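Local coordinates for foldase protein PrsA (Streptococcus pneumoniae, PDB 5TVL) that acts as a surface-exposed foldase, probably helping secreted proteins fold after translocation and interconverting cis and trans peptidyl-prolyl bonds, at the interface of chains A and B and the interface of chains A and C. Sequence-based numbering; all coordinates share one arbitrary frame. Chains: chain A/B/C, Foldase protein PrsA.

Contact 1: the interface of chains A and B. Residues chain A 113, 221; chain B 75, 77.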
ATOM      1  N   PHE A 113      -6.383   5.116 -18.462  1.00 64.85           N
ATOM      2  CA  PHE A 113      -6.196   4.652 -19.843  1.00 66.37           C
ATOM      3  C   PHE A 113      -4.831   5.061 -20.407  1.00 65.92           C
ATOM      4  O   PHE A 113      -4.193   4.275 -21.109  1.00 66.81           O
ATOM      5  CB  PHE A 113      -7.339   5.174 -20.731  1.00 69.14           C
ATOM      6  CG  PHE A 113      -7.246   4.769 -22.189  1.00 69.32           C
ATOM      7  CD1 PHE A 113      -6.901   3.468 -22.566  1.00 67.59           C
ATOM      8  CD2 PHE A 113      -7.553   5.690 -23.191  1.00 73.27           C
ATOM      9  CE1 PHE A 113      -6.833   3.110 -23.906  1.00 69.01           C
ATOM     10  CE2 PHE A 113      -7.490   5.334 -24.532  1.00 74.32           C
ATOM     11  CZ  PHE A 113      -7.129   4.042 -24.890  1.00 72.43           C
ATOM     12  N   SER A 221      -6.845   2.319 -29.443  1.00 60.94           N
ATOM     13  CA  SER A 221      -7.295   3.711 -29.374  1.00 64.16           C
ATOM     14  C   SER A 221      -8.612   3.857 -28.597  1.00 59.47           C
ATOM     15  O   SER A 221      -8.880   4.918 -28.026  1.00 57.05           O
ATOM     16  CB  SER A 221      -7.469   4.271 -30.789  1.00 70.66           C
ATOM     17  OG  SER A 221      -7.818   5.645 -30.762  1.00 83.77           O
TER
ATOM     18  N   ALA B  75      -9.546   9.221 -25.692  1.00 61.73           N
ATOM     19  CA  ALA B  75      -8.342   9.062 -26.520  1.00 60.22           C
ATOM     20  C   ALA B  75      -7.587  10.384 -26.753  1.00 62.62           C
ATOM     21  O   ALA B  75      -6.532  10.387 -27.397  1.00 65.50           O
ATOM     22  CB  ALA B  75      -8.707   8.428 -27.855  1.00 56.27           C
ATOM     23  N   MET B  77      -8.914  13.289 -28.307  1.00 53.80           N
ATOM     24  CA  MET B  77      -9.233  13.734 -29.662  1.00 57.70           C
ATOM     25  C   MET B  77     -10.609  14.382 -29.740  1.00 56.62           C
ATOM     26  O   MET B  77     -11.447  14.233 -28.841  1.00 52.17           O
ATOM     27  CB  MET B  77      -9.155  12.562 -30.647  1.00 56.65           C
ATOM     28  CG  MET B  77      -7.742  12.220 -31.086  1.00 59.01           C
ATOM     29  SD  MET B  77      -7.719  10.968 -32.380  1.00 63.82           S
ATOM     30  CE  MET B  77      -8.310   9.529 -31.488  1.00 56.17           C
TER

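Contact 2: the interface of chains A and C. Residues chain A 5, 7, 12; chain C 31, 34-35, 38, 269.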
ATOM      1  N   ILE A   5     -18.362  -8.756  40.683  1.00 51.62           N
ATOM      2  CA  ILE A   5     -17.426  -9.227  41.712  1.00 55.04           C
ATOM      3  C   ILE A   5     -18.079  -9.105  43.089  1.00 58.85           C
ATOM      4  O   ILE A   5     -18.731  -8.100  43.386  1.00 59.61           O
ATOM      5  CB  ILE A   5     -16.108  -8.411  41.702  1.00 53.27           C
ATOM      6  CG1 ILE A   5     -15.402  -8.504  40.338  1.00 50.10           C
ATOM      7  CG2 ILE A   5     -15.171  -8.858  42.824  1.00 56.09           C
ATOM      8  CD1 ILE A   5     -14.858  -9.876  39.980  1.00 50.49           C
ATOM      9  N   MET A   7     -17.041  -9.531  47.259  1.00 73.24           N
ATOM     10  CA  MET A   7     -16.048  -9.673  48.323  1.00 74.61           C
ATOM     11  C   MET A   7     -16.810  -9.702  49.643  1.00 80.24           C
ATOM     12  O   MET A   7     -18.033  -9.532  49.659  1.00 79.95           O
ATOM     13  CB  MET A   7     -15.095  -8.479  48.307  1.00 70.67           C
ATOM     14  CG  MET A   7     -14.303  -8.320  47.016  1.00 71.70           C
ATOM     15  SD  MET A   7     -14.133  -6.604  46.481  1.00 79.14           S
ATOM     16  CE  MET A   7     -15.808  -6.236  45.965  1.00 72.74           C
ATOM     17  N   ILE A  12     -18.881  -5.321  43.384  1.00 56.86           N
ATOM     18  CA  ILE A  12     -18.741  -4.462  42.204  1.00 45.99           C
ATOM     19  C   ILE A  12     -19.903  -4.811  41.282  1.00 41.86           C
ATOM     20  O   ILE A  12     -20.031  -5.962  40.849  1.00 38.27           O
ATOM     21  CB  ILE A  12     -17.401  -4.686  41.457  1.00 45.75           C
ATOM     22  CG1 ILE A  12     -16.210  -4.437  42.395  1.00 46.67           C
ATOM     23  CG2 ILE A  12     -17.299  -3.773  40.233  1.00 42.55           C
ATOM     24  CD1 ILE A  12     -14.860  -4.818  41.819  1.00 46.41           C
TER
ATOM     25  N   LEU C  31     -11.482  -4.040  35.555  1.00 23.54           N
ATOM     26  CA  LEU C  31     -12.226  -4.711  36.627  1.00 23.64           C
ATOM     27  C   LEU C  31     -11.293  -5.334  37.667  1.00 24.33           C
ATOM     28  O   LEU C  31     -11.581  -5.286  38.863  1.00 25.11           O
ATOM     29  CB  LEU C  31     -13.165  -5.783  36.063  1.00 23.71           C
ATOM     30  CG  LEU C  31     -14.102  -6.453  37.075  1.00 24.30           C
ATOM     31  CD1 LEU C  31     -15.102  -5.443  37.617  1.00 24.72           C
ATOM     32  CD2 LEU C  31     -14.814  -7.637  36.451  1.00 25.13           C
ATOM     33  N   MET C  34     -10.123  -2.426  39.675  1.00 24.00           N
ATOM     34  CA  MET C  34     -11.219  -2.021  40.573  1.00 23.90           C
ATOM     35  C   MET C  34     -11.315  -2.919  41.809  1.00 23.63           C
ATOM     36  O   MET C  34     -11.598  -2.441  42.915  1.00 22.92           O
ATOM     37  CB  MET C  34     -12.571  -2.046  39.849  1.00 24.37           C
ATOM     38  CG  MET C  34     -12.826  -0.860  38.943  1.00 25.20           C
ATOM     39  SD  MET C  34     -14.419  -1.023  38.124  1.00 27.53           S
ATOM     40  CE  MET C  34     -15.521  -0.485  39.432  1.00 27.45           C
ATOM     41  N   THR C  35     -11.097  -4.215  41.596  1.00 23.70           N
ATOM     42  CA  THR C  35     -11.159  -5.216  42.654  1.00 24.73           C
ATOM     43  C   THR C  35      -9.973  -5.088  43.618  1.00 25.80           C
ATOM     44  O   THR C  35     -10.154  -5.112  44.837  1.00 25.96           O
ATOM     45  CB  THR C  35     -11.229  -6.636  42.052  1.00 25.35           C
ATOM     46  OG1 THR C  35     -12.323  -6.699  41.121  1.00 24.53           O
ATOM     47  CG2 THR C  35     -11.428  -7.686  43.148  1.00 26.75           C
ATOM     48  N   LYS C  38     -10.752  -1.934  45.655  1.00 32.93           N
ATOM     49  CA  LYS C  38     -11.775  -2.086  46.713  1.00 35.28           C
ATOM     50  C   LYS C  38     -11.288  -2.903  47.907  1.00 34.09           C
ATOM     51  O   LYS C  38     -11.583  -2.554  49.052  1.00 32.08           O
ATOM     52  CB  LYS C  38     -13.077  -2.695  46.180  1.00 41.76           C
ATOM     53  CG  LYS C  38     -14.090  -1.670  45.697  1.00 50.94           C
ATOM     54  CD  LYS C  38     -15.433  -2.324  45.410  1.00 60.96           C
ATOM     55  CE  LYS C  38     -16.419  -1.343  44.794  1.00 69.00           C
ATOM     56  NZ  LYS C  38     -16.754  -0.226  45.722  1.00 73.40           N
ATOM     57  N   PHE C 269      -8.088 -12.871  36.723  1.00 49.64           N
ATOM     58  CA  PHE C 269      -7.935 -13.031  38.175  1.00 46.23           C
ATOM     59  C   PHE C 269      -7.117 -14.264  38.544  1.00 50.03           C
ATOM     60  O   PHE C 269      -6.392 -14.237  39.538  1.00 49.71           O
ATOM     61  CB  PHE C 269      -9.293 -13.097  38.874  1.00 46.56           C
ATOM     62  CG  PHE C 269      -9.943 -11.762  39.049  1.00 46.94           C
ATOM     63  CD1 PHE C 269     -10.655 -11.181  38.008  1.00 48.04           C
ATOM     64  CD2 PHE C 269      -9.841 -11.077  40.257  1.00 48.21           C
ATOM     65  CE1 PHE C 269     -11.262  -9.944  38.163  1.00 51.08           C
ATOM     66  CE2 PHE C 269     -10.443  -9.838  40.419  1.00 50.81           C
ATOM     67  CZ  PHE C 269     -11.158  -9.273  39.371  1.00 52.13           C
TER

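Contact 3: the interface of chains A and C. Residues chain A 5-7; chain C 257-259, 261.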
ATOM      1  N   ILE A   5     -18.362  -8.756  40.683  1.00 51.62           N
ATOM      2  CA  ILE A   5     -17.426  -9.227  41.712  1.00 55.04           C
ATOM      3  C   ILE A   5     -18.079  -9.105  43.089  1.00 58.85           C
ATOM      4  O   ILE A   5     -18.731  -8.100  43.386  1.00 59.61           O
ATOM      5  CB  ILE A   5     -16.108  -8.411  41.702  1.00 53.27           C
ATOM      6  CG1 ILE A   5     -15.402  -8.504  40.338  1.00 50.10           C
ATOM      7  CG2 ILE A   5     -15.171  -8.858  42.824  1.00 56.09           C
ATOM      8  CD1 ILE A   5     -14.858  -9.876  39.980  1.00 50.49           C
ATOM      9  N   SER A   6     -17.896 -10.132  43.918  1.00 61.95           N
ATOM     10  CA  SER A   6     -18.347 -10.105  45.307  1.00 68.36           C
ATOM     11  C   SER A   6     -17.168 -10.376  46.236  1.00 68.56           C
ATOM     12  O   SER A   6     -16.395 -11.311  46.014  1.00 63.35           O
ATOM     13  CB  SER A   6     -19.452 -11.136  45.539  1.00 72.39           C
ATOM     14  OG  SER A   6     -18.925 -12.449  45.611  1.00 78.79           O
ATOM     15  N   MET A   7     -17.041  -9.531  47.259  1.00 73.24           N
ATOM     16  CA  MET A   7     -16.048  -9.673  48.323  1.00 74.61           C
ATOM     17  C   MET A   7     -16.810  -9.702  49.643  1.00 80.24           C
ATOM     18  O   MET A   7     -18.033  -9.532  49.659  1.00 79.95           O
ATOM     19  CB  MET A   7     -15.095  -8.479  48.307  1.00 70.67           C
ATOM     20  CG  MET A   7     -14.303  -8.320  47.016  1.00 71.70           C
ATOM     21  SD  MET A   7     -14.133  -6.604  46.481  1.00 79.14           S
ATOM     22  CE  MET A   7     -15.808  -6.236  45.965  1.00 72.74           C
TER
ATOM     23  N   ASN C 257     -11.981 -13.201  49.772  1.00 69.53           N
ATOM     24  CA  ASN C 257     -12.951 -14.236  49.361  1.00 76.19           C
ATOM     25  C   ASN C 257     -13.682 -13.826  48.076  1.00 71.07           C
ATOM     26  O   ASN C 257     -14.915 -13.773  48.022  1.00 72.48           O
ATOM     27  CB  ASN C 257     -13.948 -14.579  50.488  1.00 86.14           C
ATOM     28  CG  ASN C 257     -13.262 -14.965  51.791  1.00 97.33           C
ATOM     29  OD1 ASN C 257     -13.536 -14.384  52.842  1.00103.19           O
ATOM     30  ND2 ASN C 257     -12.371 -15.950  51.730  1.00 97.62           N
ATOM     31  N   ILE C 258     -12.895 -13.553  47.041  1.00 61.56           N
ATOM     32  CA  ILE C 258     -13.418 -12.993  45.799  1.00 61.71           C
ATOM     33  C   ILE C 258     -14.066 -14.074  44.949  1.00 64.04           C
ATOM     34  O   ILE C 258     -13.431 -15.082  44.629  1.00 64.45           O
ATOM     35  CB  ILE C 258     -12.311 -12.301  44.975  1.00 59.03           C
ATOM     36  CG1 ILE C 258     -11.731 -11.130  45.767  1.00 56.67           C
ATOM     37  CG2 ILE C 258     -12.855 -11.798  43.636  1.00 57.58           C
ATOM     38  CD1 ILE C 258     -10.402 -10.652  45.244  1.00 60.27           C
ATOM     39  N   LYS C 259     -15.330 -13.847  44.593  1.00 67.01           N
ATOM     40  CA  LYS C 259     -16.017 -14.650  43.591  1.00 69.17           C
ATOM     41  C   LYS C 259     -16.120 -13.831  42.308  1.00 63.74           C
ATOM     42  O   LYS C 259     -16.572 -12.679  42.328  1.00 55.32           O
ATOM     43  CB  LYS C 259     -17.412 -15.055  44.068  1.00 81.31           C
ATOM     44  CG  LYS C 259     -17.431 -15.749  45.421  1.00 95.82           C
ATOM     45  CD  LYS C 259     -18.792 -16.359  45.715  1.00103.86           C
ATOM     46  CE  LYS C 259     -18.795 -17.091  47.046  1.00112.63           C
ATOM     47  NZ  LYS C 259     -20.103 -17.750  47.312  1.00123.19           N
ATOM     48  N   LYS C 261     -18.142 -13.329  39.335  1.00 60.66           N
ATOM     49  CA  LYS C 261     -19.536 -13.623  38.958  1.00 65.61           C
ATOM     50  C   LYS C 261     -19.800 -13.690  37.438  1.00 71.33           C
ATOM     51  O   LYS C 261     -20.940 -13.930  37.030  1.00 88.03           O
ATOM     52  CB  LYS C 261     -20.501 -12.599  39.577  1.00 66.45           C
ATOM     53  CG  LYS C 261     -20.443 -12.459  41.097  1.00 68.14           C
ATOM     54  CD  LYS C 261     -21.422 -13.385  41.808  1.00 75.44           C
ATOM     55  CE  LYS C 261     -21.543 -13.045  43.287  1.00 77.79           C
ATOM     56  NZ  LYS C 261     -22.561 -13.881  43.983  1.00 80.92           N
TER

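Contact 1: the interface of chains A and B
The backbone carbonyl oxygen of A:Ser221 faces the methyl group of B:Ala75, with O and CB 3.5 Å apart, in a van der Waals contact. The serine hydroxyl approaches two methyl groups of chain B: its OG is 4.1 Å from B:Ala75 CB and 4.0 Å from the terminal methyl CE of B:Met77. The hydroxyl reaches these two methyls because OG is turned anti to the serine's backbone N (chi1 -176°). On the chain B side, the methionine chain runs extended through its middle and then bends at its last torsion (chi3 -68°), which carries CE back to within 3.8 Å of B:Ala75 CB. The two methyls thus form a small apolar surface for the serine.

A:Phe113, from helix 106-115, touches chain B marginally and mainly backs the serine; across the boundary its CE2 is 4.3 Å from B:Ala75 CA. This patch of the A–B interface is loop-based on both sides apart from the phenylalanine and hides 70 Å² in total. The whole interface lacks exact two-fold symmetry, and the structure alone does not show that these chains associate outside the crystal. Behind the contact, A:Phe113 CZ is 3.7 Å from A:Ser221 O, the same oxygen that meets B:Ala75.

Contact 2: the interface of chains A and C
A:Ile12 meets C:Leu31, C:Met34, C:Thr35 and C:Lys38 along one side of helix 25-44, in an apolar strand-on-helix packing that probably helps hold the two chains together. With chi1 at -58°, CG1 beside the backbone N and CG2 anti to it, its branches divide these partners. CG2 lies 3.8 Å from CD1 of C:Leu31, whose side chain slides past the isoleucine in the opposite direction. The C:Met34 side chain approaches the same branch at a slant through CE. The other branch, CG1, packs 3.8 Å from CD of C:Lys38, which thus offers its aliphatic CD and CE. The A:Ile12 side chain crosses C:Thr35 at about a right angle, its CD1 packing on the threonine CA.

A:Ile5 points at C:Leu31 tip to tip, with CG1 4.0 Å from CD2, and crosses C:Thr35 nearly perpendicularly, CG2 meeting CG2. Its CD1 stands above the plane of the C:Phe269 ring, just beyond the rim at CZ (3.8 Å), while C:Thr35 CB lies in plane at the ring's edge. The A:Met7 side chain crosses that of C:Lys38 at about a right angle, its CE 4.0 Å from C:Lys38 CD. The threonine hydroxyl, among these hydrocarbons, donates to the backbone O of C:Leu31 (OG1 to O, 2.8 Å). The site seats strands 5-7 and 10-13 of chain A against helix 25-44 of chain C.

Contact 3: the interface of chains A and C
Strand pairing joins the two chains here: A:Ser6 and C:Lys259 form an antiparallel beta bridge that pairs chain A's N-terminal strand 5-7 edge to edge with the C-terminal strand 259-260 of chain C. Because the A–C interface is two-fold symmetric, the same bridge recurs with the chains exchanged, a reciprocal link that suits a dimer, although the structure alone does not show that this dimer forms in the cell.

The bridge is closed by a pair of backbone hydrogen bonds. C:Lys259 N donates to A:Ser6 O at 3.1 Å, and A:Ser6 N donates to C:Lys259 O at 3.3 Å. Both bonds are nearly straight at the hydrogen, and each donor lies in the carbonyl plane of its acceptor.

Side chains then sort to the two faces. On one face the C:Ile258 side chain crosses that of A:Ile5 at a slant, CG2 3.8 Å from A:Ile5 CG2, and lies beside that of A:Met7, pointing the same way, its CG1 4.0 Å from A:Met7 CG. On the other, the A:Ser6 hydroxyl rests on lysine hydrocarbon. With chi1 at 76°, OG sits between the backbone N and the carbonyl carbon, 3.4 Å from C:Lys259 CB. The C:Lys261 chain, bent at chi2 (-91°), brings CE to 3.6 Å from A:Ser6 CB. Strand 5-7 of chain A is thereby aligned with strand 259-260 of chain C, which follows helix 242-255.

Contacts 2 and 3 form one continuous docking site: their C-alpha centres lie about 7 Å apart, and they share A:Ile5 and A:Met7, whose strand 5-7 pairs with chain C along its backbone while its side chains pack on helix 25-44 of chain C. Two-fold symmetry repeats both contacts with the chains exchanged, making this a plausible dimer interface. Contact 1 shares no residue with them, its C-alpha centre about 70 Å from that of contact 2 and 74 Å from that of contact 3. Chain A therefore meets chains B and C through widely separated surfaces.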